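Local atomic coordinates of ribosomal RNA small subunit methyltransferase E (Legionella pneumophila, PDB entry 5O95), a protein that probably methylates the N3 position of a specific uridine in 16S ribosomal RNA, using S-adenosyl-L-methionine as methyl donor. Residues P17-L23 with Q64-A70; M37-L43 with T54-V60; I83-I89 with V107-L113; W134-I138 with I150-R154. One frame throughout, in Å; residues are numbered along the deposited sequence. Where two conformers were deposited one is given.

Contact 1 of 4, residues P17-L23 with Q64-A70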
# COMPACT_ATOMS: atom_id res chain seq x y z
N PRO B 17 -26.31 -3.43 27.87
CA PRO B 17 -26.24 -2.06 28.39
C PRO B 17 -26.26 -2.06 29.91
O PRO B 17 -26.94 -2.88 30.54
CB PRO B 17 -27.50 -1.40 27.82
CG PRO B 17 -27.71 -2.12 26.53
CD PRO B 17 -27.33 -3.57 26.82
N GLY B 18 -25.52 -1.13 30.50
CA GLY B 18 -25.44 -1.01 31.94
C GLY B 18 -24.41 -1.89 32.60
O GLY B 18 -24.17 -1.73 33.80
N GLN B 19 -23.77 -2.80 31.86
CA GLN B 19 -22.80 -3.69 32.48
C GLN B 19 -21.47 -2.98 32.68
O GLN B 19 -21.10 -2.09 31.91
CB GLN B 19 -22.59 -4.95 31.65
CG GLN B 19 -23.78 -5.92 31.79
CD GLN B 19 -23.65 -7.16 30.93
OE1 GLN B 19 -22.72 -7.30 30.14
NE2 GLN B 19 -24.60 -8.08 31.07
N LEU B 20 -20.75 -3.38 33.72
CA LEU B 20 -19.40 -2.93 33.97
C LEU B 20 -18.43 -3.98 33.45
O LEU B 20 -18.58 -5.17 33.74
CB LEU B 20 -19.17 -2.71 35.47
CG LEU B 20 -17.82 -2.06 35.84
CD1 LEU B 20 -17.76 -0.63 35.34
CD2 LEU B 20 -17.61 -2.11 37.35
N LEU B 21 -17.45 -3.54 32.67
CA LEU B 21 -16.48 -4.44 32.08
C LEU B 21 -15.08 -4.00 32.49
O LEU B 21 -14.68 -2.86 32.20
CB LEU B 21 -16.61 -4.43 30.56
CG LEU B 21 -15.53 -5.21 29.80
CD1 LEU B 21 -15.60 -6.68 30.16
CD2 LEU B 21 -15.70 -4.99 28.31
N GLU B 22 -14.36 -4.88 33.17
CA GLU B 22 -12.93 -4.67 33.36
C GLU B 22 -12.22 -5.11 32.09
O GLU B 22 -12.32 -6.27 31.68
CB GLU B 22 -12.41 -5.48 34.55
CG GLU B 22 -10.92 -5.25 34.78
CD GLU B 22 -10.39 -6.02 35.96
OE1 GLU B 22 -11.19 -6.68 36.63
OE2 GLU B 22 -9.17 -5.96 36.21
N LEU B 23 -11.54 -4.18 31.44
CA LEU B 23 -10.89 -4.54 30.19
C LEU B 23 -9.88 -5.63 30.44
O LEU B 23 -9.32 -5.75 31.53
CB LEU B 23 -10.20 -3.32 29.61
CG LEU B 23 -11.14 -2.19 29.21
CD1 LEU B 23 -10.29 -1.07 28.58
CD2 LEU B 23 -12.19 -2.66 28.23
N GLN B 64 -5.53 -1.35 35.52
CA GLN B 64 -6.90 -1.84 35.44
C GLN B 64 -7.79 -0.71 34.94
O GLN B 64 -7.74 0.41 35.46
CB GLN B 64 -7.40 -2.29 36.81
CG GLN B 64 -6.85 -3.62 37.28
CD GLN B 64 -7.46 -4.04 38.61
OE1 GLN B 64 -7.22 -3.39 39.63
NE2 GLN B 64 -8.25 -5.10 38.60
N VAL B 65 -8.58 -1.00 33.91
CA VAL B 65 -9.54 -0.05 33.37
C VAL B 65 -10.92 -0.69 33.45
O VAL B 65 -11.13 -1.77 32.88
CB VAL B 65 -9.20 0.34 31.92
CG1 VAL B 65 -10.21 1.36 31.41
CG2 VAL B 65 -7.77 0.90 31.82
N PHE B 66 -11.85 -0.01 34.13
CA PHE B 66 -13.25 -0.44 34.22
C PHE B 66 -14.12 0.49 33.38
O PHE B 66 -14.10 1.70 33.58
CB PHE B 66 -13.73 -0.42 35.68
CG PHE B 66 -12.99 -1.37 36.56
CD1 PHE B 66 -11.81 -0.99 37.18
CD2 PHE B 66 -13.45 -2.67 36.75
CE1 PHE B 66 -11.11 -1.87 37.99
CE2 PHE B 66 -12.76 -3.55 37.57
CZ PHE B 66 -11.59 -3.15 38.18
N VAL B 67 -14.88 -0.08 32.46
CA VAL B 67 -15.71 0.72 31.55
C VAL B 67 -17.17 0.34 31.75
O VAL B 67 -17.51 -0.81 32.01
CB VAL B 67 -15.28 0.59 30.08
CG1 VAL B 67 -13.78 0.80 29.95
CG2 VAL B 67 -15.73 -0.74 29.47
N ARG B 68 -18.03 1.34 31.61
CA ARG B 68 -19.46 1.15 31.75
C ARG B 68 -20.07 1.11 30.36
O ARG B 68 -19.91 2.06 29.58
CB ARG B 68 -20.06 2.28 32.60
CG ARG B 68 -21.56 2.16 32.84
CD ARG B 68 -21.90 0.93 33.70
NE ARG B 68 -21.31 1.00 35.03
CZ ARG B 68 -21.55 0.12 36.00
NH1 ARG B 68 -22.38 -0.89 35.79
NH2 ARG B 68 -20.97 0.25 37.19
N ILE B 69 -20.69 -0.01 30.01
CA ILE B 69 -21.33 -0.19 28.72
C ILE B 69 -22.64 0.58 28.73
O ILE B 69 -23.53 0.29 29.55
CB ILE B 69 -21.59 -1.67 28.42
CG1 ILE B 69 -20.35 -2.53 28.64
CG2 ILE B 69 -22.16 -1.82 27.01
CD1 ILE B 69 -19.26 -2.26 27.69
N ALA B 70 -22.78 1.55 27.83
CA ALA B 70 -24.02 2.32 27.75
C ALA B 70 -25.01 1.74 26.74
O ALA B 70 -26.22 1.73 26.99
CB ALA B 70 -23.71 3.77 27.38
O HOH W 1 -10.93 -6.86 39.69
O HOH W 2 -8.02 -3.61 32.79
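Arg68 and Leu20 face each other in a non-hydrogen-bonded pair of the antiparallel ladder that adds strand 20-22 to the edge of the sheet formed by the PUA-like domain. Arg68 CG lies trans to the backbone N (chi1 -178°), and bends at chi2 and chi3 (66° and 62°) fold the chain back over the neighbouring strand. Arg68 CD passes Gln19 O at 3.6 Å; NE approaches Leu20 CD1 and is salt-bridged to Glu58; Leu20 CB stands over one face of the guanidinium, near CZ and toward the rim; NH2 lies beside Leu20 CD1 and CB. Arg68 NH1 donates to Gly18 O at 2.8 Å, the acceptor lying nearly in the guanidinium plane. Further along the same face, the Glu22 methylenes run beside Phe66, Glu22 CG standing over the Phe66 ring 4.2 Å from its centroid in a CH-pi contact. The Glu22 chain is fully extended, and this carries Glu22 OE2 to Gln64 NE2 at 2.7 Å; the amide reaches it from above the carboxylate plane. A water donates to Glu22 OE1. The other face is apolar: Leu21 CB meets Val67 CG2 at 3.9 Å, and Leu23 CD1 meets Val65 CG1 at 3.7 Å. Between the faces Leu21 and Val67 exchange paired backbone bonds, and Gly18 N reaches Ile69 O at 2.6 Å. The chemistry is thus divided: charged and amide ends gather on the face of Leu20, Glu22, Phe66 and Arg68, where Glu22 is exposed, while branched hydrocarbon lines the side turned toward Leu43 and Leu45 of strand 42-46.

Contact 2 of 4, residues M37-L43 with T54-V60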
# COMPACT_ATOMS: atom_id res chain seq x y z
N MET B 37 -5.69 7.24 28.65
CA MET B 37 -7.06 7.73 28.75
C MET B 37 -7.50 7.81 30.20
O MET B 37 -6.99 7.09 31.07
CB MET B 37 -8.01 6.85 27.95
CG MET B 37 -7.65 6.82 26.48
SD MET B 37 -8.79 5.91 25.47
CE MET B 37 -10.25 6.95 25.63
N GLU B 38 -8.46 8.69 30.47
CA GLU B 38 -8.84 9.03 31.83
C GLU B 38 -10.31 8.76 32.07
O GLU B 38 -11.11 8.62 31.13
CB GLU B 38 -8.54 10.51 32.11
CG GLU B 38 -7.17 10.95 31.63
CD GLU B 38 -6.92 12.43 31.84
OE1 GLU B 38 -7.56 13.02 32.74
OE2 GLU B 38 -6.09 13.00 31.11
N GLN B 39 -10.67 8.67 33.34
CA GLN B 39 -12.07 8.50 33.74
C GLN B 39 -12.95 9.51 33.02
O GLN B 39 -12.60 10.69 32.90
CB GLN B 39 -12.18 8.69 35.25
CG GLN B 39 -13.60 8.72 35.78
CD GLN B 39 -13.64 8.64 37.29
OE1 GLN B 39 -12.63 8.34 37.94
NE2 GLN B 39 -14.81 8.91 37.87
N GLY B 40 -14.08 9.04 32.49
CA GLY B 40 -15.03 9.87 31.77
C GLY B 40 -14.91 9.82 30.26
O GLY B 40 -15.87 10.17 29.57
N GLU B 41 -13.76 9.41 29.73
CA GLU B 41 -13.58 9.38 28.29
C GLU B 41 -14.35 8.22 27.65
O GLU B 41 -14.60 7.19 28.27
CB GLU B 41 -12.09 9.28 27.94
CG GLU B 41 -11.27 10.46 28.45
CD GLU B 41 -9.81 10.40 28.00
OE1 GLU B 41 -9.57 10.15 26.80
OE2 GLU B 41 -8.92 10.60 28.85
N GLN B 42 -14.74 8.43 26.40
CA GLN B 42 -15.55 7.47 25.66
C GLN B 42 -14.69 6.47 24.90
O GLN B 42 -13.58 6.79 24.45
CB GLN B 42 -16.44 8.21 24.65
CG GLN B 42 -17.35 9.23 25.29
CD GLN B 42 -18.41 8.56 26.14
OE1 GLN B 42 -19.00 7.56 25.73
NE2 GLN B 42 -18.65 9.11 27.33
N LEU B 43 -15.23 5.27 24.73
CA LEU B 43 -14.62 4.20 23.95
C LEU B 43 -15.72 3.46 23.21
O LEU B 43 -16.85 3.37 23.69
CB LEU B 43 -13.95 3.13 24.85
CG LEU B 43 -12.70 3.46 25.66
CD1 LEU B 43 -12.35 2.31 26.59
CD2 LEU B 43 -11.56 3.73 24.71
N THR B 54 -20.93 1.07 23.03
CA THR B 54 -20.56 2.42 23.42
C THR B 54 -20.31 2.42 24.91
O THR B 54 -21.17 1.98 25.68
CB THR B 54 -21.67 3.41 23.05
OG1 THR B 54 -21.88 3.37 21.64
CG2 THR B 54 -21.28 4.83 23.46
N ALA B 55 -19.13 2.88 25.32
CA ALA B 55 -18.71 2.72 26.70
C ALA B 55 -18.01 3.99 27.15
O ALA B 55 -17.58 4.82 26.34
CB ALA B 55 -17.78 1.51 26.89
N SER B 56 -17.90 4.13 28.45
CA SER B 56 -17.12 5.21 29.03
C SER B 56 -16.28 4.65 30.16
O SER B 56 -16.62 3.64 30.79
CB SER B 56 -18.00 6.35 29.53
OG SER B 56 -18.85 5.87 30.54
N ILE B 57 -15.15 5.31 30.40
CA ILE B 57 -14.22 4.85 31.41
C ILE B 57 -14.74 5.27 32.77
O ILE B 57 -14.89 6.47 33.04
CB ILE B 57 -12.81 5.38 31.15
CG1 ILE B 57 -12.31 4.83 29.81
CG2 ILE B 57 -11.90 4.98 32.29
CD1 ILE B 57 -10.85 5.13 29.51
N GLU B 58 -15.07 4.29 33.61
CA GLU B 58 -15.62 4.59 34.92
C GLU B 58 -14.53 4.71 35.98
O GLU B 58 -14.67 5.49 36.92
CB GLU B 58 -16.62 3.51 35.33
CG GLU B 58 -17.50 3.91 36.50
CD GLU B 58 -18.70 3.01 36.67
OE1 GLU B 58 -18.65 2.13 37.56
OE2 GLU B 58 -19.68 3.19 35.92
N ARG B 59 -13.43 3.98 35.82
CA ARG B 59 -12.38 3.97 36.83
C ARG B 59 -11.11 3.44 36.20
O ARG B 59 -11.14 2.47 35.44
CB ARG B 59 -12.81 3.10 38.02
CG ARG B 59 -11.69 2.72 38.98
CD ARG B 59 -12.29 2.18 40.27
NE ARG B 59 -13.52 1.43 40.03
CZ ARG B 59 -13.66 0.12 40.20
NH1 ARG B 59 -12.63 -0.61 40.63
NH2 ARG B 59 -14.83 -0.47 39.95
N VAL B 60 -9.99 4.10 36.49
CA VAL B 60 -8.67 3.66 36.07
C VAL B 60 -7.85 3.45 37.34
O VAL B 60 -7.47 4.42 38.01
CB VAL B 60 -7.97 4.66 35.14
CG1 VAL B 60 -6.58 4.17 34.79
CG2 VAL B 60 -8.78 4.89 33.89
O HOH W 3 -10.33 6.62 37.77
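A glycine-containing turn is sewn directly to the neighbouring strand: Gly40 N donates to Ile57 O at 2.8 Å from within the carbonyl plane, although residues 38-41 form a type II beta turn and only from Gln42 onward does this segment become a strand. Gly40 has a positive phi (98°), at which a CB would press on the carbonyl O of Gln39. The turn is closed by Glu41 N to Glu38 O. Ile57 is the side chain enclosed by the turn. Ile57 CB lies 3.7 Å from Glu38 O, Ile57 CD1 touches Met37 CB at 3.7 Å, and Ile57 CG1 meets Leu43 CD1 at 4.1 Å, the Leu43 and Ile57 side chains crossing at a slant. This spread follows from the torsions: with CG1 trans to the carbonyl carbon (chi1 -63°) and CG2 trans to the backbone N, CG2 lies against the turn at Gln39 CA, while the CG1-CD1 branch reaches Met37 and Leu43 beside it. Val31 of helix 25-34 also packs on Ile57 and Met37. Beyond Ile57, the extended Gln39 side chain lies across the backbone of Glu58, Gln39 CD 3.3 Å from Glu58 O; a water donates to Gln39 OE1 and accepts from Val60 N. In the other direction, toward Ala55, the pairing is regular, with Ile57 N bonded to Glu41 O and Leu43 and Ala55 joined by reciprocal bonds. Glu58 and Arg59, both facing Phe66, form a classic beta bulge on the other edge of their strand. The whole is a beta hairpin, strands 42-46 and 51-61, within the small mixed sheet of the PUA-like domain.

Contact 3 of 4, residues I83-I89 with V107-L113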
# COMPACT_ATOMS: atom_id res chain seq x y z
N ILE B 83 -12.09 -12.50 0.37
CA ILE B 83 -10.80 -12.79 -0.24
C ILE B 83 -9.97 -13.56 0.78
O ILE B 83 -9.84 -13.13 1.93
CB ILE B 83 -10.08 -11.50 -0.64
CG1 ILE B 83 -10.98 -10.65 -1.55
CG2 ILE B 83 -8.75 -11.84 -1.32
CD1 ILE B 83 -10.37 -9.30 -1.90
N HIS B 84 -9.41 -14.68 0.35
CA HIS B 84 -8.43 -15.44 1.13
C HIS B 84 -7.08 -15.21 0.47
O HIS B 84 -6.82 -15.72 -0.62
CB HIS B 84 -8.78 -16.92 1.13
CG HIS B 84 -7.87 -17.75 1.97
ND1 HIS B 84 -8.06 -19.10 2.15
CD2 HIS B 84 -6.77 -17.43 2.69
CE1 HIS B 84 -7.12 -19.58 2.95
NE2 HIS B 84 -6.32 -18.58 3.28
N LEU B 85 -6.23 -14.43 1.15
CA LEU B 85 -4.90 -14.08 0.67
C LEU B 85 -3.90 -15.09 1.21
O LEU B 85 -3.85 -15.32 2.42
CB LEU B 85 -4.51 -12.70 1.22
CG LEU B 85 -3.04 -12.35 0.93
CD1 LEU B 85 -2.72 -12.29 -0.58
CD2 LEU B 85 -2.69 -11.03 1.64
N ALA B 86 -3.10 -15.67 0.31
CA ALA B 86 -2.00 -16.55 0.70
C ALA B 86 -0.74 -15.78 0.33
O ALA B 86 -0.46 -15.58 -0.86
CB ALA B 86 -2.08 -17.88 -0.05
N GLN B 87 -0.03 -15.27 1.34
CA GLN B 87 1.08 -14.34 1.13
C GLN B 87 2.36 -15.07 1.47
O GLN B 87 2.54 -15.52 2.60
CB GLN B 87 0.93 -13.12 2.05
CG GLN B 87 2.03 -12.08 1.89
CD GLN B 87 1.93 -11.30 0.58
OE1 GLN B 87 0.88 -11.26 -0.04
NE2 GLN B 87 3.04 -10.69 0.14
N ALA B 88 3.27 -15.17 0.49
CA ALA B 88 4.53 -15.86 0.74
C ALA B 88 5.32 -15.12 1.81
O ALA B 88 5.35 -13.89 1.85
CB ALA B 88 5.33 -15.94 -0.55
N ILE B 89 5.98 -15.89 2.69
CA ILE B 89 6.78 -15.28 3.74
C ILE B 89 7.99 -14.58 3.12
O ILE B 89 8.43 -14.91 2.02
CB ILE B 89 7.15 -16.28 4.84
CG1 ILE B 89 7.96 -17.45 4.27
CG2 ILE B 89 5.89 -16.78 5.54
CD1 ILE B 89 8.51 -18.40 5.36
N VAL B 107 -9.71 -7.97 3.84
CA VAL B 107 -9.43 -9.38 3.57
C VAL B 107 -10.19 -10.23 4.58
O VAL B 107 -10.35 -9.85 5.74
CB VAL B 107 -7.91 -9.60 3.64
CG1 VAL B 107 -7.44 -9.67 5.11
CG2 VAL B 107 -7.48 -10.85 2.87
N ALA B 108 -10.69 -11.38 4.11
CA ALA B 108 -11.46 -12.27 4.97
C ALA B 108 -10.58 -13.27 5.69
O ALA B 108 -10.88 -13.64 6.84
CB ALA B 108 -12.50 -13.02 4.12
N CYS B 109 -9.49 -13.70 5.07
CA CYS B 109 -8.65 -14.78 5.57
C CYS B 109 -7.25 -14.57 5.05
O CYS B 109 -7.08 -14.16 3.90
CB CYS B 109 -9.13 -16.13 5.03
SG CYS B 109 -8.49 -17.55 5.94
N ILE B 110 -6.25 -14.87 5.87
CA ILE B 110 -4.84 -14.71 5.50
C ILE B 110 -4.11 -15.99 5.87
O ILE B 110 -4.17 -16.41 7.03
CB ILE B 110 -4.17 -13.53 6.23
CG1 ILE B 110 -4.95 -12.24 6.04
CG2 ILE B 110 -2.73 -13.35 5.70
CD1 ILE B 110 -4.64 -11.20 7.08
N THR B 111 -3.37 -16.57 4.92
CA THR B 111 -2.49 -17.71 5.19
C THR B 111 -1.05 -17.33 4.87
O THR B 111 -0.75 -16.98 3.72
CB THR B 111 -2.89 -18.94 4.35
OG1 THR B 111 -4.20 -19.38 4.73
CG2 THR B 111 -1.88 -20.08 4.55
N PRO B 112 -0.14 -17.36 5.84
CA PRO B 112 1.29 -17.24 5.49
C PRO B 112 1.69 -18.46 4.69
O PRO B 112 1.36 -19.59 5.04
CB PRO B 112 1.98 -17.20 6.86
CG PRO B 112 0.88 -16.82 7.85
CD PRO B 112 -0.36 -17.45 7.29
N LEU B 113 2.37 -18.22 3.57
CA LEU B 113 2.64 -19.27 2.60
C LEU B 113 4.14 -19.52 2.53
O LEU B 113 4.94 -18.58 2.53
CB LEU B 113 2.12 -18.83 1.22
CG LEU B 113 2.03 -19.90 0.13
CD1 LEU B 113 1.05 -21.02 0.52
CD2 LEU B 113 1.62 -19.26 -1.18
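His84 and Cys109 each place their gamma atom trans to the backbone N (chi1 -177° and -163°), and with Thr111 OG1 trans to its carbonyl carbon (chi1 -64°) the three side chains converge on one face of a parallel sheet. Strands 82-88 and 109-114, linked by helix 94-104, form a beta-alpha-beta unit of the SPOUT methyltransferase domain. Cys109 SG, in the conformer described, lies over one face of the His84 imidazole, 3.7 Å from its centroid, as does Cys109 CB. His84 ND1 is bonded to Glu168, so partners at both ring nitrogens limit its rotation. The opposite sheet face carries Leu85, Ile110, Pro112 and Gln87, largely apolar: Leu85 CB meets Val107 CG2 at 3.9 Å, and helix 94-104 covers Leu85 and Gln87. Parallel backbone bonds run from Leu85 N–Cys109 O to Ile89 N–Leu113 O. At the start of the ladder Ile83 O is gripped twice, by Ala108 N at 2.9 Å and Cys109 N at 3.2 Å. At its far end Ala88 lies close to Gly197 and Gln87 to Thr227, residues that bind S-adenosyl-L-methionine. His84 NE2 and Thr111 OG1 share a hydrogen bond of 2.7 Å at the imidazole edge.

Contact 4 of 4, residues W134-I138 with I150-R154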
# COMPACT_ATOMS: atom_id res chain seq x y z
N TRP B 134 1.37 -11.13 14.60
CA TRP B 134 0.56 -10.83 13.42
C TRP B 134 -0.91 -10.75 13.76
O TRP B 134 -1.63 -9.88 13.22
CB TRP B 134 0.77 -11.89 12.34
CG TRP B 134 2.13 -11.86 11.75
CD1 TRP B 134 3.02 -10.82 11.77
CD2 TRP B 134 2.78 -12.94 11.07
NE1 TRP B 134 4.18 -11.18 11.12
CE2 TRP B 134 4.06 -12.48 10.69
CE3 TRP B 134 2.40 -14.24 10.74
CZ2 TRP B 134 4.97 -13.28 10.00
CZ3 TRP B 134 3.32 -15.05 10.06
CH2 TRP B 134 4.58 -14.56 9.69
N LEU B 135 -1.40 -11.62 14.65
CA LEU B 135 -2.79 -11.49 15.10
C LEU B 135 -3.01 -10.15 15.76
O LEU B 135 -4.03 -9.49 15.51
CB LEU B 135 -3.19 -12.61 16.07
CG LEU B 135 -4.63 -12.46 16.61
CD1 LEU B 135 -5.63 -12.70 15.49
CD2 LEU B 135 -4.86 -13.42 17.77
N ASN B 136 -2.07 -9.72 16.60
CA ASN B 136 -2.25 -8.43 17.27
C ASN B 136 -2.21 -7.27 16.27
O ASN B 136 -2.94 -6.30 16.45
CB ASN B 136 -1.29 -8.28 18.46
CG ASN B 136 -1.75 -9.09 19.67
OD1 ASN B 136 -2.92 -9.45 19.77
ND2 ASN B 136 -0.83 -9.36 20.60
N ILE B 137 -1.42 -7.37 15.20
CA ILE B 137 -1.42 -6.33 14.18
C ILE B 137 -2.77 -6.28 13.46
O ILE B 137 -3.29 -5.20 13.16
CB ILE B 137 -0.27 -6.59 13.20
CG1 ILE B 137 1.03 -6.28 13.91
CG2 ILE B 137 -0.41 -5.74 11.93
CD1 ILE B 137 2.26 -6.81 13.17
N ILE B 138 -3.34 -7.45 13.16
CA ILE B 138 -4.64 -7.48 12.51
C ILE B 138 -5.70 -6.88 13.41
O ILE B 138 -6.54 -6.08 12.97
CB ILE B 138 -4.99 -8.92 12.11
CG1 ILE B 138 -4.02 -9.41 11.01
CG2 ILE B 138 -6.44 -9.05 11.73
CD1 ILE B 138 -4.13 -10.89 10.79
N ILE B 150 -12.78 -9.84 12.97
CA ILE B 150 -11.35 -10.01 12.76
C ILE B 150 -11.13 -11.00 11.62
O ILE B 150 -11.74 -12.07 11.62
CB ILE B 150 -10.69 -10.58 14.03
CG1 ILE B 150 -11.14 -9.81 15.28
CG2 ILE B 150 -9.15 -10.60 13.85
CD1 ILE B 150 -10.80 -8.34 15.26
N PRO B 151 -10.28 -10.68 10.63
CA PRO B 151 -9.96 -11.67 9.58
C PRO B 151 -9.43 -12.94 10.21
O PRO B 151 -8.78 -12.91 11.25
CB PRO B 151 -8.85 -10.99 8.76
CG PRO B 151 -8.75 -9.59 9.21
CD PRO B 151 -9.61 -9.39 10.46
N GLU B 152 -9.69 -14.06 9.55
CA GLU B 152 -9.11 -15.33 9.97
C GLU B 152 -7.63 -15.34 9.61
O GLU B 152 -7.25 -15.05 8.47
CB GLU B 152 -9.83 -16.49 9.28
CG GLU B 152 -9.35 -17.87 9.72
CD GLU B 152 -10.15 -19.00 9.08
OE1 GLU B 152 -11.06 -18.72 8.28
OE2 GLU B 152 -9.85 -20.17 9.38
N LEU B 153 -6.78 -15.66 10.58
CA LEU B 153 -5.35 -15.81 10.35
C LEU B 153 -5.08 -17.31 10.46
O LEU B 153 -5.27 -17.90 11.53
CB LEU B 153 -4.52 -15.01 11.36
CG LEU B 153 -3.00 -15.25 11.33
CD1 LEU B 153 -2.43 -14.91 9.97
CD2 LEU B 153 -2.32 -14.40 12.40
N ARG B 154 -4.73 -17.92 9.34
CA ARG B 154 -4.52 -19.35 9.28
C ARG B 154 -3.08 -19.70 9.59
O ARG B 154 -2.17 -18.88 9.43
CB ARG B 154 -4.89 -19.87 7.89
CG ARG B 154 -6.35 -19.78 7.55
CD ARG B 154 -7.09 -21.04 7.94
NE ARG B 154 -8.36 -21.15 7.23
CZ ARG B 154 -8.52 -21.77 6.07
NH1 ARG B 154 -7.49 -22.36 5.48
NH2 ARG B 154 -9.72 -21.82 5.50
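Ile138 makes the tightest apolar contact: its CG2 methyl presses on the Pro151 ring, 3.4 Å from CD and 3.5 Å from CG, a crowded methyl-to-ring contact. Ile138 and Pro151 run antiparallel alongside one another. That same Ile138 CG2 methyl meets Ile150 CG2 at 3.8 Å, while the other branch carries Ile138 CD1 to Leu153 CB at 4.2 Å; CG1 trans to the carbonyl carbon (chi1 -67°) separates the two ends. Leu153 CD2 fits against the preceding turn, 4.0 Å from Trp134 CB and 3.7 Å from Leu135 N. Here helix 124-145 covers strand 152-158, as the crossover helix of the beta-alpha-beta unit that starts from strand 109-114 in the SPOUT domain; Met99 of helix 94-104 also touches Ile138 and Trp134. Polar interactions lie within or beyond the two segments, with no hydrogen bond joining helix to strand. Trp134 NE1 is bonded to Glu96, and Ile138 N to Trp134 O along the helix. On the strand, Arg154 NE forms a salt bridge with Glu152 OE2 at 2.8 Å, approaching from above the carboxylate plane, while Glu152 and Arg154 both pack on Cys109.

Contacts 1 and 2 belong to one small mixed sheet and touch through strands 51-61 and 64-74; both are partly buried, with charged or amide groups toward the outside and branched aliphatics inward, and contact 2 is nested in the loop that contact 1 closes. Contacts 3 and 4 lie in the methyltransferase domain and meet where strands 109-114 and 152-158 pair. Contact 3 is the most buried, a parallel ladder near the centre of the chain; contact 4, partly buried, adds helix to strand by hydrocarbon alone. The centres of contacts 1 and 3 are about 35 Å apart and their nearest atoms about 24 Å, in keeping with sheets in different domains.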